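Local coordinates for protein ribokinase (Staphylococcus aureus, PDB 3RY7) that catalyses the ATP- and magnesium-dependent phosphorylation of D-ribose at O-5, yielding D-ribose 5-phosphate, and is activated by monovalent cations, at residues T250-R263 with A274-V286. Sequence-based numbering, arbitrary orientation.
Sequences TAAGDTFIGAFVSR and AIDFGNKASSLTV
Phe256 drives its ring as a knob into a hole formed by Ile275, Gly278, Asn279 and Ser282, joining two helical segments of the ribokinase (PfkB) fold that run roughly antiparallel, their axes 7.5 Å apart. With CG anti to the backbone N (chi1 168°), the ring is turned onto helix 271-283 and meets its backbone edge-on: CD1 lies 3.2 Å from Gly278 C, with Asn279 N and Ile275 O near the ring plane. Gly278, with no side chain, lets the ring edge lie directly against its backbone; its carbonyl also takes a CA-H...O contact from Phe256 CA. The side chain of Asn279, probably an ATP-binding residue, runs alongside the ring, amide and ring planes 24° apart, while its ND2 is bonded to Thr228. One turn on, small residues keep the helices close, and Ala259 CB presses on Ala281 CB at 3.5 Å. Beyond it the Arg263 chain, bent at chi2 and chi3, lays its guanidinium over one face of the Phe277 ring in an off-centre cation-pi contact, CZ 4.1 Å from the ring centroid and the planes 33° apart. The start of helix 252-263 carries Asp254, the likely proton acceptor, held by Asn45 and Gln46. Nearby, Thr250 and Thr285, both probably part of the potassium site, bring their hydroxyls together, OG1 to OG1 3.1 Å, while Thr285 OG1 also lies 2.9 Å from Ser282 O, a second acceptor within its reach.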
ATOM      1  N   THR A 250       4.329  10.814   0.580  1.00 30.69           N
ATOM      2  CA  THR A 250       4.393   9.566   1.318  1.00 28.92           C
ATOM      3  C   THR A 250       5.253   9.693   2.582  1.00 30.99           C
ATOM      4  O   THR A 250       5.779   8.695   3.085  1.00 28.00           O
ATOM      5  CB  THR A 250       5.008   8.499   0.414  1.00 37.02           C
ATOM      6  OG1 THR A 250       6.188   9.043  -0.201  1.00 32.65           O
ATOM      7  CG2 THR A 250       4.027   8.126  -0.694  1.00 36.50           C
ATOM      8  N   ALA A 251       5.400  10.917   3.093  1.00 33.46           N
ATOM      9  CA  ALA A 251       6.288  11.160   4.234  1.00 28.09           C
ATOM     10  C   ALA A 251       7.721  10.702   3.951  1.00 28.45           C
ATOM     11  O   ALA A 251       8.402  10.195   4.851  1.00 26.69           O
ATOM     12  CB  ALA A 251       5.763  10.457   5.480  1.00 26.54           C
ATOM     13  N   ALA A 252       8.167  10.852   2.703  1.00 25.99           N
ATOM     14  CA  ALA A 252       9.506  10.416   2.307  1.00 32.46           C
ATOM     15  C   ALA A 252      10.586  11.299   2.941  1.00 22.41           C
ATOM     16  O   ALA A 252      11.574  10.796   3.459  1.00 25.99           O
ATOM     17  CB  ALA A 252       9.640  10.424   0.788  1.00 27.89           C
ATOM     18  N   GLY A 253      10.381  12.612   2.880  1.00 26.13           N
ATOM     19  CA  GLY A 253      11.294  13.575   3.494  1.00 30.12           C
ATOM     20  C   GLY A 253      11.525  13.302   4.972  1.00 28.96           C
ATOM     21  O   GLY A 253      12.669  13.283   5.455  1.00 26.57           O
ATOM     22  N   ASP A 254      10.432  13.071   5.694  1.00 24.51           N
ATOM     23  CA  ASP A 254      10.515  12.849   7.133  1.00 27.42           C
ATOM     24  C   ASP A 254      11.154  11.517   7.416  1.00 27.20           C
ATOM     25  O   ASP A 254      11.885  11.367   8.396  1.00 22.73           O
ATOM     26  CB  ASP A 254       9.127  12.922   7.776  1.00 24.93           C
ATOM     27  CG  ASP A 254       8.531  14.309   7.695  1.00 27.66           C
ATOM     28  OD1 ASP A 254       9.303  15.299   7.785  1.00 28.78           O
ATOM     29  OD2 ASP A 254       7.292  14.410   7.543  1.00 27.18           O
ATOM     30  N   THR A 255      10.872  10.547   6.545  1.00 25.73           N
ATOM     31  CA  THR A 255      11.468   9.214   6.651  1.00 23.52           C
ATOM     32  C   THR A 255      12.987   9.284   6.412  1.00 20.82           C
ATOM     33  O   THR A 255      13.755   8.566   7.047  1.00 27.05           O
ATOM     34  CB  THR A 255      10.807   8.215   5.657  1.00 28.95           C
ATOM     35  OG1 THR A 255       9.405   8.093   5.953  1.00 25.28           O
ATOM     36  CG2 THR A 255      11.482   6.841   5.717  1.00 20.29           C
ATOM     37  N   PHE A 256      13.414  10.158   5.503  1.00 24.36           N
ATOM     38  CA  PHE A 256      14.847  10.351   5.258  1.00 26.83           C
ATOM     39  C   PHE A 256      15.535  10.869   6.527  1.00 31.29           C
ATOM     40  O   PHE A 256      16.575  10.357   6.941  1.00 29.11           O
ATOM     41  CB  PHE A 256      15.078  11.329   4.100  1.00 24.39           C
ATOM     42  CG  PHE A 256      16.510  11.790   3.980  1.00 35.06           C
ATOM     43  CD1 PHE A 256      17.487  10.940   3.470  1.00 31.76           C
ATOM     44  CD2 PHE A 256      16.885  13.075   4.395  1.00 35.83           C
ATOM     45  CE1 PHE A 256      18.818  11.364   3.371  1.00 35.67           C
ATOM     46  CE2 PHE A 256      18.208  13.502   4.304  1.00 31.58           C
ATOM     47  CZ  PHE A 256      19.176  12.647   3.789  1.00 34.20           C
ATOM     48  N   ILE A 257      14.930  11.878   7.152  1.00 28.27           N
ATOM     49  CA  ILE A 257      15.494  12.485   8.358  1.00 27.14           C
ATOM     50  C   ILE A 257      15.546  11.509   9.521  1.00 27.88           C
ATOM     51  O   ILE A 257      16.543  11.437  10.241  1.00 23.76           O
ATOM     52  CB  ILE A 257      14.717  13.746   8.759  1.00 24.51           C
ATOM     53  CG1 ILE A 257      15.062  14.866   7.786  1.00 26.93           C
ATOM     54  CG2 ILE A 257      15.069  14.156  10.173  1.00 28.60           C
ATOM     55  CD1 ILE A 257      13.950  15.821   7.559  1.00 32.53           C
ATOM     56  N   GLY A 258      14.485  10.726   9.683  1.00 27.86           N
ATOM     57  CA  GLY A 258      14.417   9.808  10.799  1.00 20.15           C
ATOM     58  C   GLY A 258      15.515   8.783  10.694  1.00 30.16           C
ATOM     59  O   GLY A 258      16.209   8.473  11.673  1.00 31.28           O
ATOM     60  N   ALA A 259      15.678   8.261   9.481  1.00 27.49           N
ATOM     61  CA  ALA A 259      16.630   7.186   9.227  1.00 34.45           C
ATOM     62  C   ALA A 259      18.062   7.729   9.256  1.00 25.07           C
ATOM     63  O   ALA A 259      18.956   7.103   9.822  1.00 27.44           O
ATOM     64  CB  ALA A 259      16.321   6.521   7.880  1.00 23.28           C
ATOM     65  N   PHE A 260      18.252   8.898   8.643  1.00 23.60           N
ATOM     66  CA  PHE A 260      19.538   9.591   8.639  1.00 26.28           C
ATOM     67  C   PHE A 260      20.050   9.679  10.056  1.00 29.01           C
ATOM     68  O   PHE A 260      21.136   9.193  10.363  1.00 33.17           O
ATOM     69  CB  PHE A 260      19.396  10.994   8.029  1.00 23.18           C
ATOM     70  CG  PHE A 260      20.594  11.892   8.251  1.00 30.37           C
ATOM     71  CD1 PHE A 260      20.509  12.990   9.104  1.00 32.32           C
ATOM     72  CD2 PHE A 260      21.797  11.654   7.599  1.00 30.28           C
ATOM     73  CE1 PHE A 260      21.602  13.833   9.303  1.00 30.23           C
ATOM     74  CE2 PHE A 260      22.899  12.490   7.802  1.00 34.23           C
ATOM     75  CZ  PHE A 260      22.801  13.578   8.655  1.00 33.91           C
ATOM     76  N   VAL A 261      19.233  10.253  10.933  1.00 30.76           N
ATOM     77  CA  VAL A 261      19.608  10.408  12.336  1.00 27.17           C
ATOM     78  C   VAL A 261      19.817   9.070  13.071  1.00 31.76           C
ATOM     79  O   VAL A 261      20.691   8.971  13.942  1.00 28.37           O
ATOM     80  CB  VAL A 261      18.589  11.295  13.089  1.00 27.92           C
ATOM     81  CG1 VAL A 261      18.893  11.317  14.570  1.00 26.16           C
ATOM     82  CG2 VAL A 261      18.617  12.694  12.519  1.00 23.67           C
ATOM     83  N   SER A 262      19.032   8.046  12.725  1.00 25.97           N
ATOM     84  CA  SER A 262      19.196   6.726  13.344  1.00 28.34           C
ATOM     85  C   SER A 262      20.586   6.125  13.056  1.00 31.71           C
ATOM     86  O   SER A 262      21.134   5.357  13.852  1.00 33.51           O
ATOM     87  CB  SER A 262      18.106   5.756  12.852  1.00 33.13           C
ATOM     88  OG  SER A 262      18.299   5.376  11.491  1.00 26.74           O
ATOM     89  N   ARG A 263      21.145   6.505  11.914  1.00 32.51           N
ATOM     90  CA  ARG A 263      22.354   5.895  11.383  1.00 37.56           C
ATOM     91  C   ARG A 263      23.619   6.719  11.682  1.00 38.75           C
ATOM     92  O   ARG A 263      24.728   6.175  11.714  1.00 40.31           O
ATOM     93  CB  ARG A 263      22.180   5.693   9.870  1.00 31.46           C
ATOM     94  CG  ARG A 263      23.419   5.234   9.121  1.00 42.57           C
ATOM     95  CD  ARG A 263      24.020   3.999   9.767  1.00 48.29           C
ATOM     96  NE  ARG A 263      23.133   2.844   9.696  1.00 51.52           N
ATOM     97  CZ  ARG A 263      23.214   1.898   8.760  1.00 62.24           C
ATOM     98  NH1 ARG A 263      24.143   1.975   7.806  1.00 51.53           N
ATOM     99  NH2 ARG A 263      22.366   0.871   8.785  1.00 60.48           N
ATOM    100  N   ALA A 274      25.301   7.477   6.316  1.00 34.45           N
ATOM    101  CA  ALA A 274      24.030   7.802   6.946  1.00 30.85           C
ATOM    102  C   ALA A 274      23.063   8.410   5.932  1.00 26.52           C
ATOM    103  O   ALA A 274      21.874   8.119   5.948  1.00 32.53           O
ATOM    104  CB  ALA A 274      24.243   8.754   8.151  1.00 31.89           C
ATOM    105  N   ILE A 275      23.572   9.250   5.043  1.00 23.61           N
ATOM    106  CA  ILE A 275      22.732   9.849   4.012  1.00 28.88           C
ATOM    107  C   ILE A 275      22.232   8.807   2.998  1.00 41.99           C
ATOM    108  O   ILE A 275      21.108   8.909   2.477  1.00 34.16           O
ATOM    109  CB  ILE A 275      23.463  10.999   3.304  1.00 36.50           C
ATOM    110  CG1 ILE A 275      23.625  12.177   4.280  1.00 32.68           C
ATOM    111  CG2 ILE A 275      22.716  11.416   2.039  1.00 27.53           C
ATOM    112  CD1 ILE A 275      24.307  13.382   3.681  1.00 27.95           C
ATOM    113  N   ASP A 276      23.071   7.803   2.743  1.00 40.98           N
ATOM    114  CA  ASP A 276      22.718   6.690   1.870  1.00 38.89           C
ATOM    115  C   ASP A 276      21.568   5.884   2.470  1.00 36.10           C
ATOM    116  O   ASP A 276      20.542   5.648   1.822  1.00 38.39           O
ATOM    117  CB  ASP A 276      23.924   5.773   1.666  1.00 39.39           C
ATOM    118  CG  ASP A 276      23.595   4.579   0.790  1.00 46.81           C
ATOM    119  OD1 ASP A 276      23.588   3.429   1.295  1.00 47.38           O
ATOM    120  OD2 ASP A 276      23.316   4.809  -0.401  1.00 40.96           O
ATOM    121  N   PHE A 277      21.766   5.458   3.713  1.00 35.39           N
ATOM    122  CA  PHE A 277      20.746   4.756   4.479  1.00 36.29           C
ATOM    123  C   PHE A 277      19.430   5.535   4.567  1.00 38.01           C
ATOM    124  O   PHE A 277      18.352   4.949   4.469  1.00 34.50           O
ATOM    125  CB  PHE A 277      21.267   4.481   5.877  1.00 30.97           C
ATOM    126  CG  PHE A 277      20.316   3.706   6.743  1.00 44.29           C
ATOM    127  CD1 PHE A 277      20.359   2.314   6.771  1.00 44.55           C
ATOM    128  CD2 PHE A 277      19.398   4.361   7.555  1.00 37.48           C
ATOM    129  CE1 PHE A 277      19.493   1.585   7.583  1.00 41.46           C
ATOM    130  CE2 PHE A 277      18.530   3.642   8.371  1.00 38.47           C
ATOM    131  CZ  PHE A 277      18.582   2.249   8.385  1.00 41.98           C
ATOM    132  N   GLY A 278      19.524   6.849   4.758  1.00 34.95           N
ATOM    133  CA  GLY A 278      18.348   7.699   4.806  1.00 31.13           C
ATOM    134  C   GLY A 278      17.615   7.698   3.476  1.00 35.59           C
ATOM    135  O   GLY A 278      16.384   7.679   3.423  1.00 31.35           O
ATOM    136  N   ASN A 279      18.379   7.739   2.390  1.00 35.73           N
ATOM    137  CA  ASN A 279      17.796   7.724   1.058  1.00 35.49           C
ATOM    138  C   ASN A 279      17.187   6.358   0.722  1.00 34.78           C
ATOM    139  O   ASN A 279      16.200   6.285  -0.012  1.00 37.37           O
ATOM    140  CB  ASN A 279      18.813   8.173   0.005  1.00 35.54           C
ATOM    141  CG  ASN A 279      18.908   9.698  -0.110  1.00 44.20           C
ATOM    142  OD1 ASN A 279      17.904  10.411  -0.001  1.00 36.07           O
ATOM    143  ND2 ASN A 279      20.123  10.201  -0.346  1.00 44.49           N
ATOM    144  N   LYS A 280      17.756   5.287   1.280  1.00 31.60           N
ATOM    145  CA  LYS A 280      17.151   3.963   1.156  1.00 36.02           C
ATOM    146  C   LYS A 280      15.783   3.958   1.822  1.00 39.29           C
ATOM    147  O   LYS A 280      14.759   3.743   1.162  1.00 37.04           O
ATOM    148  CB  LYS A 280      18.029   2.869   1.775  1.00 34.94           C
ATOM    149  CG  LYS A 280      19.145   2.363   0.863  1.00 43.81           C
ATOM    150  CD  LYS A 280      20.062   1.398   1.605  1.00 45.86           C
ATOM    151  CE  LYS A 280      21.367   1.158   0.843  1.00 53.55           C
ATOM    152  NZ  LYS A 280      22.325   0.294   1.608  1.00 53.35           N
ATOM    153  N   ALA A 281      15.778   4.203   3.132  1.00 38.19           N
ATOM    154  CA  ALA A 281      14.546   4.214   3.912  1.00 31.38           C
ATOM    155  C   ALA A 281      13.480   4.997   3.173  1.00 30.18           C
ATOM    156  O   ALA A 281      12.364   4.522   2.989  1.00 36.03           O
ATOM    157  CB  ALA A 281      14.793   4.812   5.278  1.00 35.59           C
ATOM    158  N   SER A 282      13.847   6.186   2.714  1.00 26.93           N
ATOM    159  CA  SER A 282      12.923   7.050   1.992  1.00 29.49           C
ATOM    160  C   SER A 282      12.327   6.416   0.714  1.00 42.54           C
ATOM    161  O   SER A 282      11.162   6.663   0.379  1.00 36.85           O
ATOM    162  CB  SER A 282      13.614   8.366   1.650  1.00 30.86           C
ATOM    163  OG  SER A 282      12.753   9.218   0.941  1.00 37.38           O
ATOM    164  N   SER A 283      13.115   5.617  -0.004  1.00 33.00           N
ATOM    165  CA  SER A 283      12.661   5.073  -1.292  1.00 43.32           C
ATOM    166  C   SER A 283      11.575   4.006  -1.100  1.00 32.17           C
ATOM    167  O   SER A 283      10.618   3.951  -1.863  1.00 40.91           O
ATOM    168  CB  SER A 283      13.831   4.507  -2.096  1.00 38.59           C
ATOM    169  OG  SER A 283      14.291   3.298  -1.513  1.00 38.19           O
ATOM    170  N   LEU A 284      11.736   3.193  -0.056  1.00 34.96           N
ATOM    171  CA  LEU A 284      10.762   2.192   0.371  1.00 34.08           C
ATOM    172  C   LEU A 284       9.353   2.754   0.558  1.00 47.37           C
ATOM    173  O   LEU A 284       8.365   2.016   0.671  1.00 52.05           O
ATOM    174  CB  LEU A 284      11.223   1.590   1.690  1.00 27.81           C
ATOM    175  CG  LEU A 284      12.382   0.614   1.521  1.00 44.35           C
ATOM    176  CD1 LEU A 284      12.705  -0.074   2.836  1.00 40.59           C
ATOM    177  CD2 LEU A 284      12.028  -0.413   0.438  1.00 39.20           C
ATOM    178  N   THR A 285       9.235   4.074   0.645  1.00 38.93           N
ATOM    179  CA  THR A 285       7.948   4.675   0.885  1.00 37.67           C
ATOM    180  C   THR A 285       7.187   4.910  -0.375  1.00 37.07           C
ATOM    181  O   THR A 285       6.014   5.032  -0.342  1.00 34.22           O
ATOM    182  CB  THR A 285       7.932   6.031   1.726  1.00 37.17           C
ATOM    183  OG1 THR A 285       8.375   7.131   0.946  1.00 33.57           O
ATOM    184  CG2 THR A 285       8.661   5.939   3.019  1.00 29.43           C
ATOM    185  N   VAL A 286       7.872   5.004  -1.486  1.00 37.28           N
ATOM    186  CA  VAL A 286       7.178   5.195  -2.747  1.00 39.71           C
ATOM    187  C   VAL A 286       7.123   3.876  -3.526  1.00 46.43           C
ATOM    188  O   VAL A 286       6.781   3.852  -4.714  1.00 49.08           O
ATOM    189  CB  VAL A 286       7.874   6.268  -3.607  1.00 41.97           C
ATOM    190  CG1 VAL A 286       7.779   7.630  -2.933  1.00 43.27           C
ATOM    191  CG2 VAL A 286       9.326   5.896  -3.846  1.00 44.44           C
TER